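Local coordinates for putative DNA protection protein (Streptomyces coelicolor, PDB 4CYB) that probably oxidises and binds iron as a Dps-family, ferritin-like shell of twelve subunits thought to protect DNA, at residues H39-Y42 and K43-W47. Residues are numbered along the deposited sequence; the frame is centred on the assembly and turned at random.
Sequences HDLY and KKYHW. With FE (Fe (III) ion), chain V.
His39 and Lys43, Asp40 and Lys44, Leu41 and Tyr45, and Tyr42 and His46 are joined by successive i to i+4 backbone hydrogen bonds of one alpha-helix, from 2.9 Å for His46 N to Tyr42 O to 3.0 Å for Lys43 N to His39 O. Along one side, Lys43 CG lies 3.5 Å from His39 NE2, the two side chains running the same way. Lys43 then bends at chi2 and chi3, and its NZ reaches Asp62 in a salt bridge. Leu41 lies alongside Tyr45, its CD2 4.1 Å from CE2 of that ring, while Tyr45 OH hydrogen-bonds Glu107. With an alanine at Tyr45, Leu41 CD2 would probably lose the aromatic surface beside it, and Glu107 the hydroxyl it bonds. His46, with CG anti to the backbone N (chi1 169°), binds the iron through NE2 at 2.5 Å. Three waters and Asp73 and Glu77 of a second subunit also ligate the metal, an intersubunit site like the ferroxidase centres of Dps proteins. His46 ND1 hydrogen-bonds His58 O and the His58 ring stacks on it, so, with the metal on NE2, both nitrogens are engaged and the ring's turn is held. Helix 18-48 thus packs Tyr42 and Tyr45 against helices 54-81 and 109-136, with Tyr42 also touching helix 140-164, and turns His46 toward the subunit interface.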
loop_
_atom_site.group_PDB
_atom_site.type_symbol
_atom_site.label_atom_id
_atom_site.label_comp_id
_atom_site.label_asym_id
_atom_site.label_seq_id
_atom_site.Cartn_x
_atom_site.Cartn_y
_atom_site.Cartn_z
ATOM N N HIS J 39 -18.825 -23.637 2.877
ATOM C CA HIS J 39 -18.047 -22.784 1.938
ATOM C C HIS J 39 -18.623 -22.943 0.526
ATOM O O HIS J 39 -18.850 -21.980 -0.207
ATOM C CB HIS J 39 -16.557 -23.200 1.940
ATOM C CG HIS J 39 -15.801 -22.580 0.778
ATOM N ND1 HIS J 39 -15.356 -21.285 0.790
ATOM C CD2 HIS J 39 -15.587 -23.058 -0.478
ATOM C CE1 HIS J 39 -14.795 -20.994 -0.433
ATOM N NE2 HIS J 39 -14.924 -22.073 -1.192
ATOM N N ASP J 40 -18.795 -24.195 0.107
ATOM C CA ASP J 40 -19.277 -24.497 -1.217
ATOM C C ASP J 40 -20.734 -24.056 -1.410
ATOM O O ASP J 40 -21.112 -23.671 -2.501
ATOM C CB ASP J 40 -19.084 -25.989 -1.510
ATOM C CG ASP J 40 -17.586 -26.328 -1.805
ATOM O OD1 ASP J 40 -16.714 -25.386 -1.944
ATOM O OD2 ASP J 40 -17.265 -27.544 -1.904
ATOM N N LEU J 41 -21.561 -24.057 -0.354
ATOM C CA LEU J 41 -22.906 -23.462 -0.491
ATOM C C LEU J 41 -22.829 -21.933 -0.715
ATOM O O LEU J 41 -23.552 -21.384 -1.537
ATOM C CB LEU J 41 -23.742 -23.732 0.796
ATOM C CG LEU J 41 -24.387 -25.100 1.013
ATOM C CD1 LEU J 41 -25.058 -24.985 2.377
ATOM C CD2 LEU J 41 -25.416 -25.315 -0.126
ATOM N N TYR J 42 -21.929 -21.251 -0.022
ATOM C CA TYR J 42 -21.840 -19.818 -0.183
ATOM C C TYR J 42 -21.335 -19.521 -1.609
ATOM O O TYR J 42 -21.862 -18.623 -2.239
ATOM C CB TYR J 42 -20.859 -19.229 0.847
ATOM C CG TYR J 42 -21.539 -18.721 2.047
ATOM C CD1 TYR J 42 -22.384 -17.614 1.956
ATOM C CD2 TYR J 42 -21.346 -19.354 3.295
ATOM C CE1 TYR J 42 -23.007 -17.112 3.070
ATOM C CE2 TYR J 42 -21.992 -18.867 4.426
ATOM C CZ TYR J 42 -22.817 -17.764 4.280
ATOM O OH TYR J 42 -23.452 -17.226 5.381
ATOM N N LYS J 43 -20.349 -20.271 -2.127
ATOM C CA LYS J 43 -19.886 -20.056 -3.528
ATOM C C LYS J 43 -20.987 -20.423 -4.561
ATOM O O LYS J 43 -21.265 -19.681 -5.492
ATOM C CB LYS J 43 -18.614 -20.871 -3.882
ATOM C CG LYS J 43 -17.327 -20.408 -3.178
ATOM C CD LYS J 43 -16.991 -18.905 -3.428
ATOM C CE LYS J 43 -16.778 -18.633 -4.954
ATOM N NZ LYS J 43 -16.181 -17.272 -5.058
ATOM N N LYS J 44 -21.691 -21.523 -4.322
ATOM C CA LYS J 44 -22.873 -21.866 -5.152
ATOM C C LYS J 44 -23.854 -20.696 -5.275
ATOM O O LYS J 44 -24.251 -20.328 -6.386
ATOM C CB LYS J 44 -23.555 -23.163 -4.659
ATOM C CG LYS J 44 -24.865 -23.612 -5.420
ATOM C CD LYS J 44 -25.595 -24.728 -4.621
ATOM C CE LYS J 44 -27.021 -25.061 -5.125
ATOM N NZ LYS J 44 -26.928 -25.848 -6.394
ATOM N N TYR J 45 -24.241 -20.092 -4.161
ATOM C CA TYR J 45 -25.243 -19.061 -4.200
ATOM C C TYR J 45 -24.636 -17.718 -4.691
ATOM O O TYR J 45 -25.325 -16.946 -5.271
ATOM C CB TYR J 45 -25.856 -18.946 -2.803
ATOM C CG TYR J 45 -26.617 -20.214 -2.404
ATOM C CD1 TYR J 45 -27.283 -21.004 -3.392
ATOM C CD2 TYR J 45 -26.708 -20.606 -1.075
ATOM C CE1 TYR J 45 -28.009 -22.148 -3.055
ATOM C CE2 TYR J 45 -27.380 -21.796 -0.730
ATOM C CZ TYR J 45 -28.037 -22.536 -1.697
ATOM O OH TYR J 45 -28.721 -23.662 -1.314
ATOM N N HIS J 46 -23.345 -17.465 -4.437
ATOM C CA HIS J 46 -22.619 -16.307 -5.045
ATOM C C HIS J 46 -22.790 -16.416 -6.554
ATOM O O HIS J 46 -23.061 -15.390 -7.193
ATOM C CB HIS J 46 -21.136 -16.403 -4.630
ATOM C CG HIS J 46 -20.167 -15.463 -5.362
ATOM N ND1 HIS J 46 -20.130 -14.142 -5.115
ATOM C CD2 HIS J 46 -19.139 -15.734 -6.262
ATOM C CE1 HIS J 46 -19.083 -13.561 -5.793
ATOM N NE2 HIS J 46 -18.489 -14.536 -6.525
ATOM N N TRP J 47 -22.667 -17.625 -7.135
ATOM C CA TRP J 47 -22.822 -17.770 -8.626
ATOM C C TRP J 47 -24.234 -17.749 -9.124
ATOM O O TRP J 47 -24.543 -17.086 -10.110
ATOM C CB TRP J 47 -22.182 -19.057 -9.129
ATOM C CG TRP J 47 -20.703 -19.096 -8.809
ATOM C CD1 TRP J 47 -19.779 -18.071 -8.934
ATOM C CD2 TRP J 47 -19.974 -20.234 -8.277
ATOM N NE1 TRP J 47 -18.519 -18.472 -8.481
ATOM C CE2 TRP J 47 -18.560 -19.791 -8.126
ATOM C CE3 TRP J 47 -20.321 -21.576 -7.981
ATOM C CZ2 TRP J 47 -17.574 -20.631 -7.628
ATOM C CZ3 TRP J 47 -19.309 -22.428 -7.509
ATOM C CH2 TRP J 47 -17.984 -21.970 -7.307
HETATM FE FE FE V . -16.635 -14.090 -8.105
HETATM O O HOH W 1 -15.244 -14.334 -6.153
HETATM O O HOH W 2 -17.328 -11.881 -7.751
HETATM O O HOH W 3 -15.047 -12.614 -9.186
#